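Local coordinates for putative cell adhesion protein (Parabacteroides distasonis, PDB 3LIU), which probably serves as a fimbrial (pilus) subunit of the FimA/Mfa1 family, and so is likely to take part in cell adhesion, at residues A[207-212]-A[222-227]; A[284-289]-A[353-358]. All coordinates share one frame; numbering follows the deposited sequence.

Contact 1: residues A[207-212]-A[222-227]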
loop_
_atom_site.group_PDB
_atom_site.type_symbol
_atom_site.label_atom_id
_atom_site.label_comp_id
_atom_site.label_asym_id
_atom_site.label_seq_id
_atom_site.Cartn_x
_atom_site.Cartn_y
_atom_site.Cartn_z
ATOM N N SER A 207 -6.342 11.526 -0.326
ATOM C CA SER A 207 -5.675 11.164 -1.570
ATOM C C SER A 207 -4.889 9.860 -1.530
ATOM O O SER A 207 -3.798 9.774 -2.080
ATOM C CB SER A 207 -4.767 12.296 -2.087
ATOM O OG SER A 207 -5.537 13.469 -2.294
ATOM N N ALA A 208 -5.491 8.827 -0.935
ATOM C CA ALA A 208 -4.992 7.450 -1.027
ATOM C C ALA A 208 -5.456 6.919 -2.375
ATOM O O ALA A 208 -6.660 6.951 -2.655
ATOM C CB ALA A 208 -5.591 6.584 0.126
ATOM N N LYS A 209 -4.539 6.471 -3.227
ATOM C CA LYS A 209 -4.970 5.799 -4.448
ATOM C C LYS A 209 -5.691 4.522 -4.039
ATOM O O LYS A 209 -5.177 3.715 -3.259
ATOM C CB LYS A 209 -3.827 5.559 -5.407
ATOM C CG LYS A 209 -3.453 6.823 -6.159
ATOM C CD LYS A 209 -2.556 6.612 -7.328
ATOM C CE LYS A 209 -2.338 7.933 -8.102
ATOM N NZ LYS A 209 -1.403 7.813 -9.238
ATOM N N GLY A 210 -6.923 4.377 -4.515
ATOM C CA GLY A 210 -7.736 3.250 -4.115
ATOM C C GLY A 210 -7.721 2.126 -5.102
ATOM O O GLY A 210 -8.432 1.137 -4.924
ATOM N N VAL A 211 -6.913 2.284 -6.154
ATOM C CA VAL A 211 -6.709 1.246 -7.174
ATOM C C VAL A 211 -5.213 1.053 -7.417
ATOM O O VAL A 211 -4.407 1.978 -7.234
ATOM C CB VAL A 211 -7.370 1.564 -8.532
ATOM C CG1 VAL A 211 -8.901 1.537 -8.471
ATOM C CG2 VAL A 211 -6.854 2.931 -9.088
ATOM N N SER A 212 -4.865 -0.160 -7.847
ATOM C CA SER A 212 -3.469 -0.587 -8.118
ATOM C C SER A 212 -3.465 -1.741 -9.115
ATOM O O SER A 212 -4.438 -2.495 -9.228
ATOM C CB SER A 212 -2.765 -1.044 -6.818
ATOM O OG SER A 212 -1.454 -1.611 -7.047
ATOM N N THR A 222 7.096 -1.241 -9.506
ATOM C CA THR A 222 5.955 -0.348 -9.400
ATOM C C THR A 222 4.693 -1.006 -9.952
ATOM O O THR A 222 4.732 -1.728 -10.964
ATOM C CB THR A 222 6.244 1.030 -10.063
ATOM O OG1 THR A 222 5.115 1.883 -9.856
ATOM C CG2 THR A 222 6.492 0.913 -11.555
ATOM N N ILE A 223 3.596 -0.810 -9.219
ATOM C CA ILE A 223 2.285 -1.320 -9.553
ATOM C C ILE A 223 1.253 -0.185 -9.507
ATOM O O ILE A 223 0.048 -0.416 -9.548
ATOM C CB ILE A 223 1.834 -2.452 -8.580
ATOM C CG1 ILE A 223 1.979 -2.005 -7.133
ATOM C CG2 ILE A 223 2.605 -3.768 -8.903
ATOM C CD1 ILE A 223 1.498 -3.017 -6.052
ATOM N N GLU A 224 1.738 1.037 -9.355
ATOM C CA GLU A 224 0.899 2.228 -9.296
ATOM C C GLU A 224 0.101 2.396 -10.566
ATOM O O GLU A 224 0.630 2.219 -11.675
ATOM C CB GLU A 224 1.779 3.490 -9.132
ATOM C CG GLU A 224 0.971 4.820 -9.007
ATOM C CD GLU A 224 1.860 6.034 -8.742
ATOM O OE1 GLU A 224 3.089 5.879 -8.750
ATOM O OE2 GLU A 224 1.329 7.138 -8.483
ATOM N N LYS A 225 -1.155 2.794 -10.413
ATOM C CA LYS A 225 -1.997 3.162 -11.556
ATOM C C LYS A 225 -1.901 4.658 -11.810
ATOM O O LYS A 225 -2.068 5.462 -10.887
ATOM C CB LYS A 225 -3.455 2.849 -11.273
ATOM C CG LYS A 225 -3.860 1.375 -11.283
ATOM C CD LYS A 225 -3.427 0.637 -12.559
ATOM C CE LYS A 225 -4.249 -0.652 -12.739
ATOM N NZ LYS A 225 -3.766 -1.512 -13.849
ATOM N N ASP A 226 -1.630 5.027 -13.065
ATOM C CA ASP A 226 -1.746 6.407 -13.483
ATOM C C ASP A 226 -3.196 6.828 -13.382
ATOM O O ASP A 226 -4.097 6.029 -13.631
ATOM C CB ASP A 226 -1.304 6.582 -14.928
ATOM C CG ASP A 226 0.156 6.441 -15.111
ATOM O OD1 ASP A 226 0.912 6.365 -14.139
ATOM O OD2 ASP A 226 0.564 6.435 -16.259
ATOM N N PHE A 227 -3.420 8.085 -13.031
ATOM C CA PHE A 227 -4.779 8.667 -12.945
ATOM C C PHE A 227 -4.950 9.723 -14.019
ATOM O O PHE A 227 -3.974 10.273 -14.519
ATOM C CB PHE A 227 -5.021 9.278 -11.563
ATOM C CG PHE A 227 -5.515 8.313 -10.508
ATOM C CD1 PHE A 227 -5.029 6.988 -10.422
ATOM C CD2 PHE A 227 -6.389 8.764 -9.533
ATOM C CE1 PHE A 227 -5.434 6.142 -9.384
ATOM C CE2 PHE A 227 -6.815 7.926 -8.479
ATOM C CZ PHE A 227 -6.352 6.632 -8.391
HETATM O O HOH W 1 -1.811 2.894 -7.498
#
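The loop 222-227 runs back past the end of strand 193-213, coming closest where the CA atoms of S212 and K225 lie 5.3 Å apart, and one water joins the two backbones by donating to V211 O and accepting from K225 N. Most of the side-chain grip comes from K209, whose chain is extended beyond CG and so delivers its ammonium to the loop. NZ forms a salt bridge with E224 OE2 at 2.9 Å, using the carboxylate's anti lone pair, and a second bond to K225 O, also 2.9 Å, in the plane of that carbonyl. E224 OE1 is hydrogen-bonded to T288 OG1. E291 OE1 is a further salt-bridge partner of K209, so two carboxylates and a carbonyl surround this buried amine and would probably keep it protonated. Just short of the ammonium, K209 CE sits over one face of the F227 ring in a CH-pi contact, 3.9 Å from the centroid and 19° off the normal. Strand 193-213 is an inner strand of its mixed sheet, broken around G210, and pairs here with strands 113-115 and 238-240. V211 CG2 meets F227 CE1 obliquely at 3.5 Å. K225 CG, beside the backbone N (chi1 -73°), lies 3.7 Å from S212 CA; the bend at chi2 turns the tail along S212, and NZ goes on to S213 OG and E111. S212 OG touches I223 CD1 at 3.4 Å.

Contact 2: residues A[284-289]-A[353-358]; sequences VYENTK and YVQRNY
A single antiparallel bridge, an isolated hydrogen-bonded pair between N287 and V354, ties the loop that follows strand 282-284 to the loop that leads into strand 358-366. N287 N gives its hydrogen to V354 O at 3.0 Å, on a lone pair in the carbonyl plane. The return bond, V354 N to N287 O at 3.1 Å, is of another shape: its donor stands 39° out of the carbonyl plane. V354 O also receives a CA-H...O contact from E286 CA at 3.3 Å. Strands 282-284 and 358-366 both pair with strand 172-185, and V354 packs into the junction with CG1 anti to its backbone N, crossing V284 at about a right angle so that CG1 meets V284 CG2 at 3.6 Å. Next to the bridge, the E286 side chain supplies a further acceptor: OE2 takes the hydrogen of R356 N through its anti lone pair, 2.9 Å away and 160° at the hydrogen, and touches R356 CG at 3.4 Å. The guanidinium turns elsewhere, to D174 and G221 O, its plane 89° from the carboxylate. E286 OE1 accepts from I223 N. An alanine here would take this acceptor from R356 N and that of I223 N, and would probably loosen the hold of 284-289 on both neighbouring loops. T288 CG2 lies 4.1 Å from Q355 CG, and T288 O comes within 3.6 Å of Y353 CD2.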
loop_
_atom_site.group_PDB
_atom_site.type_symbol
_atom_site.label_atom_id
_atom_site.label_comp_id
_atom_site.label_asym_id
_atom_site.label_seq_id
_atom_site.Cartn_x
_atom_site.Cartn_y
_atom_site.Cartn_z
ATOM N N VAL A 284 -2.625 1.612 2.185
ATOM C CA VAL A 284 -2.909 2.407 0.999
ATOM C C VAL A 284 -2.166 1.743 -0.148
ATOM O O VAL A 284 -1.232 0.948 0.089
ATOM C CB VAL A 284 -2.435 3.915 1.154
ATOM C CG1 VAL A 284 -3.167 4.624 2.253
ATOM C CG2 VAL A 284 -0.934 4.006 1.399
ATOM N N TYR A 285 -2.551 2.059 -1.379
ATOM C CA TYR A 285 -1.788 1.605 -2.549
ATOM C C TYR A 285 -0.728 2.670 -2.901
ATOM O O TYR A 285 -0.699 3.787 -2.325
ATOM C CB TYR A 285 -2.704 1.309 -3.760
ATOM C CG TYR A 285 -3.633 0.096 -3.647
ATOM C CD1 TYR A 285 -3.212 -1.090 -3.060
ATOM C CD2 TYR A 285 -4.916 0.130 -4.183
ATOM C CE1 TYR A 285 -4.027 -2.187 -2.980
ATOM C CE2 TYR A 285 -5.762 -1.008 -4.114
ATOM C CZ TYR A 285 -5.316 -2.133 -3.510
ATOM O OH TYR A 285 -6.098 -3.250 -3.368
ATOM N N GLU A 286 0.100 2.350 -3.889
ATOM C CA GLU A 286 1.135 3.284 -4.315
ATOM C C GLU A 286 0.535 4.561 -4.849
ATOM O O GLU A 286 -0.503 4.564 -5.520
ATOM C CB GLU A 286 2.053 2.687 -5.392
ATOM C CG GLU A 286 2.825 1.453 -4.940
ATOM C CD GLU A 286 4.006 1.110 -5.842
ATOM O OE1 GLU A 286 3.845 1.188 -7.082
ATOM O OE2 GLU A 286 5.068 0.690 -5.299
ATOM N N ASN A 287 1.199 5.648 -4.504
ATOM C CA ASN A 287 0.958 6.950 -5.066
ATOM C C ASN A 287 2.254 7.782 -5.023
ATOM O O ASN A 287 2.725 8.180 -3.944
ATOM C CB ASN A 287 -0.140 7.669 -4.308
ATOM C CG ASN A 287 -0.489 9.015 -4.941
ATOM O OD1 ASN A 287 0.078 9.369 -5.965
ATOM N ND2 ASN A 287 -1.377 9.785 -4.305
ATOM N N THR A 288 2.856 7.950 -6.177
ATOM C CA THR A 288 4.024 8.806 -6.350
ATOM C C THR A 288 3.700 9.946 -7.261
ATOM O O THR A 288 4.355 10.977 -7.216
ATOM C CB THR A 288 5.243 8.040 -6.923
ATOM O OG1 THR A 288 4.981 7.646 -8.273
ATOM C CG2 THR A 288 5.518 6.804 -6.056
ATOM N N LYS A 289 2.691 9.783 -8.109
ATOM C CA LYS A 289 2.375 10.846 -9.073
ATOM C C LYS A 289 1.374 11.888 -8.579
ATOM O O LYS A 289 1.444 13.028 -8.998
ATOM C CB LYS A 289 1.947 10.252 -10.415
ATOM C CG LYS A 289 3.138 9.537 -11.086
ATOM C CD LYS A 289 2.717 8.728 -12.277
ATOM C CE LYS A 289 3.879 7.904 -12.874
ATOM N NZ LYS A 289 3.500 7.482 -14.277
ATOM N N TYR A 353 7.621 9.562 -1.816
ATOM C CA TYR A 353 6.178 9.379 -1.727
ATOM C C TYR A 353 5.816 7.947 -1.258
ATOM O O TYR A 353 6.503 7.392 -0.394
ATOM C CB TYR A 353 5.496 9.845 -3.049
ATOM C CG TYR A 353 5.730 11.325 -3.301
ATOM C CD1 TYR A 353 5.269 12.268 -2.395
ATOM C CD2 TYR A 353 6.416 11.780 -4.422
ATOM C CE1 TYR A 353 5.479 13.617 -2.593
ATOM C CE2 TYR A 353 6.632 13.140 -4.625
ATOM C CZ TYR A 353 6.154 14.042 -3.696
ATOM O OH TYR A 353 6.339 15.386 -3.843
ATOM N N VAL A 354 4.759 7.365 -1.799
ATOM C CA VAL A 354 4.184 6.146 -1.252
ATOM C C VAL A 354 4.396 4.965 -2.182
ATOM O O VAL A 354 3.809 4.891 -3.255
ATOM C CB VAL A 354 2.666 6.322 -0.935
ATOM C CG1 VAL A 354 2.072 5.050 -0.336
ATOM C CG2 VAL A 354 2.450 7.537 -0.015
ATOM N N GLN A 355 5.242 4.027 -1.735
ATOM C CA GLN A 355 5.603 2.876 -2.527
ATOM C C GLN A 355 5.285 1.628 -1.722
ATOM O O GLN A 355 5.253 1.665 -0.491
ATOM C CB GLN A 355 7.068 2.910 -2.910
ATOM C CG GLN A 355 7.462 4.132 -3.687
ATOM C CD GLN A 355 8.959 4.110 -4.052
ATOM O OE1 GLN A 355 9.513 3.060 -4.278
ATOM N NE2 GLN A 355 9.594 5.266 -4.090
ATOM N N ARG A 356 5.084 0.536 -2.446
ATOM C CA ARG A 356 4.550 -0.707 -1.882
ATOM C C ARG A 356 5.520 -1.357 -0.867
ATOM O O ARG A 356 6.734 -1.270 -1.004
ATOM C CB ARG A 356 4.275 -1.688 -3.017
ATOM C CG ARG A 356 5.591 -2.220 -3.670
ATOM C CD ARG A 356 5.372 -2.932 -5.004
ATOM N NE ARG A 356 4.797 -4.227 -4.797
ATOM C CZ ARG A 356 4.867 -5.256 -5.656
ATOM N NH1 ARG A 356 5.457 -5.150 -6.833
ATOM N NH2 ARG A 356 4.307 -6.420 -5.316
ATOM N N ASN A 357 4.933 -2.014 0.124
ATOM C CA ASN A 357 5.639 -2.907 1.039
ATOM C C ASN A 357 6.682 -2.200 1.920
ATOM O O ASN A 357 7.696 -2.787 2.275
ATOM C CB ASN A 357 6.279 -4.064 0.270
ATOM C CG ASN A 357 6.496 -5.289 1.158
ATOM O OD1 ASN A 357 5.624 -5.673 1.927
ATOM N ND2 ASN A 357 7.647 -5.893 1.046
ATOM N N TYR A 358 6.417 -0.929 2.217
ATOM C CA TYR A 358 7.165 -0.141 3.182
ATOM C C TYR A 358 6.242 0.331 4.260
ATOM O O TYR A 358 5.061 0.531 4.034
ATOM C CB TYR A 358 7.788 1.106 2.537
ATOM C CG TYR A 358 8.922 0.825 1.578
ATOM C CD1 TYR A 358 10.179 0.442 2.041
ATOM C CD2 TYR A 358 8.729 0.916 0.213
ATOM C CE1 TYR A 358 11.223 0.199 1.145
ATOM C CE2 TYR A 358 9.742 0.636 -0.680
ATOM C CZ TYR A 358 10.995 0.304 -0.209
ATOM O OH TYR A 358 11.989 0.058 -1.107
#

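Overall arrangement
Both contacts are largely buried near the middle of the chain, their centres about 8 Å apart, and they follow one another in sequence. Contact 1 secures a loop to the strand just before it, whereas contact 2 joins two loops far apart in sequence, beside the other large group of strands. Charge and a CH-pi contact dominate the first; backbone bonding and one carboxylate-to-amide bond dominate the second. They meet directly through polar groups: T288 OG1 lies 2.6 Å from E224 OE1, a probable hydrogen bond, and K289 NZ forms a salt bridge with D226 OD1. Segment 284-289 thus meets 353-358 as well as both segments of contact 1, Y285 lying against the V211 backbone.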